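Local structure of vacuolar protein sorting-associated protein 53 (Saccharomyces cerevisiae, 3NS4) at residues L129-Y139 / K170-T179. The protein serves as a subunit of the GARP tethering complex, which links endosome-derived vesicles to the late Golgi in retrograde transport. The protein carries 2 engineered substitutions. Sequence-based numbering, arbitrary orientation.
Engineered in segment 170-179: M171 (natural residue Leu). With BA (barium ion), chain D.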
loop_
_atom_site.group_PDB
_atom_site.type_symbol
_atom_site.label_atom_id
_atom_site.label_comp_id
_atom_site.label_asym_id
_atom_site.label_seq_id
_atom_site.Cartn_x
_atom_site.Cartn_y
_atom_site.Cartn_z
ATOM N N LEU A 129 -6.269 -14.712 7.459
ATOM C CA LEU A 129 -5.019 -15.247 8.041
ATOM C C LEU A 129 -5.253 -16.609 8.692
ATOM O O LEU A 129 -4.803 -16.846 9.814
ATOM C CB LEU A 129 -4.473 -14.294 9.087
ATOM C CG LEU A 129 -3.993 -12.978 8.523
ATOM C CD1 LEU A 129 -3.845 -12.044 9.688
ATOM C CD2 LEU A 129 -2.696 -13.157 7.737
ATOM N N ASP A 130 -5.966 -17.492 7.995
ATOM C CA ASP A 130 -6.306 -18.803 8.533
ATOM C C ASP A 130 -5.191 -19.803 8.323
ATOM O O ASP A 130 -4.901 -20.619 9.215
ATOM C CB ASP A 130 -7.637 -19.286 7.966
ATOM C CG ASP A 130 -8.820 -18.497 8.523
ATOM O OD1 ASP A 130 -8.997 -18.491 9.769
ATOM O OD2 ASP A 130 -9.581 -17.900 7.721
ATOM N N SER A 131 -4.562 -19.758 7.152
ATOM C CA SER A 131 -3.404 -20.612 6.941
ATOM C C SER A 131 -2.220 -19.802 6.442
ATOM O O SER A 131 -2.356 -18.947 5.580
ATOM C CB SER A 131 -3.698 -21.823 6.041
ATOM O OG SER A 131 -3.699 -21.488 4.673
ATOM N N ALA A 132 -1.061 -20.071 7.019
ATOM C CA ALA A 132 0.135 -19.367 6.630
ATOM C C ALA A 132 0.431 -19.552 5.143
ATOM O O ALA A 132 1.014 -18.647 4.510
ATOM C CB ALA A 132 1.303 -19.828 7.473
ATOM N N ASP A 133 0.002 -20.703 4.604
ATOM C CA ASP A 133 0.247 -21.097 3.207
ATOM C C ASP A 133 -0.665 -20.340 2.261
ATOM O O ASP A 133 -0.203 -19.794 1.250
ATOM C CB ASP A 133 0.080 -22.628 2.985
ATOM C CG ASP A 133 1.115 -23.501 3.755
ATOM O OD1 ASP A 133 2.188 -22.995 4.155
ATOM O OD2 ASP A 133 0.869 -24.724 3.934
ATOM N N ASP A 134 -1.959 -20.310 2.574
ATOM C CA ASP A 134 -2.903 -19.611 1.698
ATOM C C ASP A 134 -2.567 -18.158 1.655
ATOM O O ASP A 134 -2.738 -17.512 0.613
ATOM C CB ASP A 134 -4.377 -19.796 2.097
ATOM C CG ASP A 134 -4.969 -21.122 1.605
ATOM O OD1 ASP A 134 -4.342 -21.817 0.760
ATOM O OD2 ASP A 134 -6.083 -21.462 2.059
ATOM N N TYR A 135 -2.084 -17.650 2.789
ATOM C CA TYR A 135 -1.731 -16.241 2.878
ATOM C C TYR A 135 -0.522 -15.945 2.041
ATOM O O TYR A 135 -0.475 -14.907 1.385
ATOM C CB TYR A 135 -1.557 -15.736 4.305
ATOM C CG TYR A 135 -1.154 -14.277 4.376
ATOM C CD1 TYR A 135 -1.983 -13.260 3.887
ATOM C CD2 TYR A 135 0.048 -13.905 4.944
ATOM C CE1 TYR A 135 -1.595 -11.899 3.959
ATOM C CE2 TYR A 135 0.432 -12.572 5.039
ATOM C CZ TYR A 135 -0.381 -11.582 4.552
ATOM O OH TYR A 135 0.072 -10.295 4.659
ATOM N N TYR A 136 0.446 -16.854 2.036
ATOM C CA TYR A 136 1.598 -16.646 1.181
ATOM C C TYR A 136 1.158 -16.587 -0.292
ATOM O O TYR A 136 1.540 -15.661 -1.017
ATOM C CB TYR A 136 2.694 -17.698 1.377
ATOM C CG TYR A 136 3.695 -17.618 0.236
ATOM C CD1 TYR A 136 4.644 -16.586 0.169
ATOM C CD2 TYR A 136 3.646 -18.536 -0.820
ATOM C CE1 TYR A 136 5.535 -16.493 -0.916
ATOM C CE2 TYR A 136 4.530 -18.449 -1.905
ATOM C CZ TYR A 136 5.472 -17.427 -1.951
ATOM O OH TYR A 136 6.335 -17.349 -3.038
ATOM N N GLU A 137 0.348 -17.555 -0.732
ATOM C CA GLU A 137 -0.105 -17.572 -2.140
ATOM C C GLU A 137 -0.630 -16.229 -2.581
ATOM O O GLU A 137 -0.271 -15.739 -3.661
ATOM C CB GLU A 137 -1.157 -18.654 -2.432
ATOM C CG GLU A 137 -0.627 -20.073 -2.293
ATOM C CD GLU A 137 0.620 -20.354 -3.170
ATOM O OE1 GLU A 137 0.803 -19.719 -4.234
ATOM O OE2 GLU A 137 1.430 -21.226 -2.791
ATOM N N THR A 138 -1.442 -15.616 -1.728
ATOM C CA THR A 138 -2.025 -14.372 -2.123
ATOM C C THR A 138 -1.046 -13.189 -1.902
ATOM O O THR A 138 -1.036 -12.231 -2.702
ATOM C CB THR A 138 -3.436 -14.151 -1.509
ATOM O OG1 THR A 138 -3.307 -13.513 -0.252
ATOM C CG2 THR A 138 -4.229 -15.478 -1.368
ATOM N N TYR A 139 -0.208 -13.254 -0.862
ATOM C CA TYR A 139 0.767 -12.178 -0.636
ATOM C C TYR A 139 1.725 -12.057 -1.836
ATOM O O TYR A 139 1.945 -10.958 -2.381
ATOM C CB TYR A 139 1.551 -12.367 0.658
ATOM C CG TYR A 139 2.529 -11.263 0.865
ATOM C CD1 TYR A 139 2.229 -10.194 1.710
ATOM C CD2 TYR A 139 3.737 -11.245 0.189
ATOM C CE1 TYR A 139 3.128 -9.125 1.889
ATOM C CE2 TYR A 139 4.635 -10.177 0.362
ATOM C CZ TYR A 139 4.306 -9.124 1.214
ATOM O OH TYR A 139 5.176 -8.094 1.382
ATOM N N LYS A 170 4.626 -18.184 12.755
ATOM C CA LYS A 170 3.701 -19.112 12.100
ATOM C C LYS A 170 3.484 -18.564 10.667
ATOM O O LYS A 170 3.512 -19.302 9.665
ATOM C CB LYS A 170 2.382 -19.214 12.938
ATOM C CG LYS A 170 1.397 -20.423 12.711
ATOM C CD LYS A 170 0.403 -20.246 11.522
ATOM C CE LYS A 170 -0.534 -21.476 11.301
ATOM N NZ LYS A 170 -1.585 -21.368 10.186
HETATM N N MSE A 171 3.340 -17.247 10.578
HETATM C CA MSE A 171 3.060 -16.610 9.317
HETATM C C MSE A 171 4.294 -16.502 8.465
HETATM O O MSE A 171 4.269 -16.735 7.254
HETATM C CB MSE A 171 2.484 -15.212 9.566
HETATM C CG MSE A 171 1.074 -15.184 10.143
HETATM SE SE MSE A 171 -0.230 -16.302 9.161
HETATM C CE MSE A 171 0.414 -16.052 7.322
ATOM N N TRP A 172 5.371 -16.137 9.130
ATOM C CA TRP A 172 6.621 -15.885 8.492
ATOM C C TRP A 172 7.275 -17.111 7.889
ATOM O O TRP A 172 7.918 -17.047 6.841
ATOM C CB TRP A 172 7.550 -15.270 9.523
ATOM C CG TRP A 172 8.935 -15.300 9.085
ATOM C CD1 TRP A 172 9.891 -16.177 9.485
ATOM C CD2 TRP A 172 9.532 -14.455 8.106
ATOM N NE1 TRP A 172 11.071 -15.918 8.828
ATOM C CE2 TRP A 172 10.880 -14.867 7.972
ATOM C CE3 TRP A 172 9.062 -13.389 7.332
ATOM C CZ2 TRP A 172 11.774 -14.243 7.100
ATOM C CZ3 TRP A 172 9.946 -12.758 6.472
ATOM C CH2 TRP A 172 11.296 -13.190 6.361
ATOM N N SER A 173 7.135 -18.230 8.575
ATOM C CA SER A 173 7.745 -19.449 8.122
ATOM C C SER A 173 7.344 -19.752 6.723
ATOM O O SER A 173 8.187 -20.122 5.922
ATOM C CB SER A 173 7.360 -20.640 8.998
ATOM O OG SER A 173 7.710 -21.864 8.355
ATOM N N ALA A 174 6.060 -19.616 6.420
ATOM C CA ALA A 174 5.605 -19.979 5.076
ATOM C C ALA A 174 6.241 -19.051 4.067
ATOM O O ALA A 174 6.769 -19.511 3.043
ATOM C CB ALA A 174 4.097 -19.989 4.966
ATOM N N TYR A 175 6.245 -17.762 4.397
ATOM C CA TYR A 175 6.841 -16.760 3.538
ATOM C C TYR A 175 8.325 -17.021 3.294
ATOM O O TYR A 175 8.787 -17.119 2.135
ATOM C CB TYR A 175 6.687 -15.401 4.170
ATOM C CG TYR A 175 7.305 -14.307 3.359
ATOM C CD1 TYR A 175 6.617 -13.730 2.291
ATOM C CD2 TYR A 175 8.566 -13.826 3.670
ATOM C CE1 TYR A 175 7.177 -12.684 1.544
ATOM C CE2 TYR A 175 9.140 -12.795 2.927
ATOM C CZ TYR A 175 8.446 -12.229 1.865
ATOM O OH TYR A 175 9.033 -11.224 1.129
ATOM N N ASN A 176 9.062 -17.118 4.397
ATOM C CA ASN A 176 10.477 -17.324 4.312
ATOM C C ASN A 176 10.733 -18.556 3.477
ATOM O O ASN A 176 11.399 -18.454 2.466
ATOM C CB ASN A 176 11.113 -17.431 5.688
ATOM C CG ASN A 176 12.516 -17.951 5.626
ATOM O OD1 ASN A 176 13.424 -17.281 5.163
ATOM N ND2 ASN A 176 12.699 -19.168 6.074
ATOM N N LEU A 177 10.160 -19.695 3.854
ATOM C CA LEU A 177 10.382 -20.973 3.157
ATOM C C LEU A 177 10.273 -20.881 1.638
ATOM O O LEU A 177 10.952 -21.625 0.934
ATOM C CB LEU A 177 9.433 -22.050 3.660
ATOM C CG LEU A 177 9.529 -23.415 2.989
ATOM C CD1 LEU A 177 10.716 -24.197 3.511
ATOM C CD2 LEU A 177 8.251 -24.181 3.246
ATOM N N GLU A 178 9.444 -19.958 1.142
ATOM C CA GLU A 178 9.257 -19.775 -0.320
ATOM C C GLU A 178 10.035 -18.601 -0.965
ATOM O O GLU A 178 10.030 -18.451 -2.189
ATOM C CB GLU A 178 7.762 -19.663 -0.661
ATOM C CG GLU A 178 6.927 -20.916 -0.322
ATOM C CD GLU A 178 7.035 -22.060 -1.346
ATOM O OE1 GLU A 178 7.148 -21.779 -2.571
ATOM O OE2 GLU A 178 6.954 -23.243 -0.917
ATOM N N THR A 179 10.711 -17.784 -0.158
ATOM C CA THR A 179 11.436 -16.642 -0.711
ATOM C C THR A 179 12.915 -16.590 -0.325
ATOM O O THR A 179 13.574 -17.622 -0.147
ATOM C CB THR A 179 10.703 -15.284 -0.368
ATOM O OG1 THR A 179 10.522 -15.179 1.037
ATOM C CG2 THR A 179 9.280 -15.162 -1.050
HETATM BA BA BA D . 14.320 -18.424 2.606
#
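Y136 lays its ring across Y175, E178 and T179, where CB of E178 sits over one ring face. The evidence for a CH-pi contact is a separation of 3.8 Å from E178 CB to the centroid of the Y136 ring, with the carbon 27° off the ring normal. With CG anti to the backbone N, the ring extends beyond the A174 methyl, and its CD1 lies 4.1 Å from CD1 of Y175. One turn on, Y139 and Y175 form an offset edge-to-face pair: the edge of Y175 is directed at the face of Y139, the planes stand at 89° and the centroids are 5.6 Å apart. At the other end the backbones are close where A132, with only a methyl to accommodate, faces M171, CA to CA 4.8 Å. A132 also meets A174 methyl to methyl, CB to CB 3.8 Å. M171, an engineered selenomethionine, is bent at chi2 and chi3, which carries its CE between CA of A132 and the ring of Y135, while SE lies 4.2 Å from L129 CD2. N176, through O and OD1, and T179, through O, bind a barium ion. The axes of segments 132-139 and 170-178, in helices 132-142 and 165-178, approach to 8.4 Å at a crossing angle of -51°. Side chains of helix 149-159 touch both: W152 meets the rings of Y139, Y175 and W172, and V155 touches Y135, so three helices share this packing in the C-terminal Vps53 fragment.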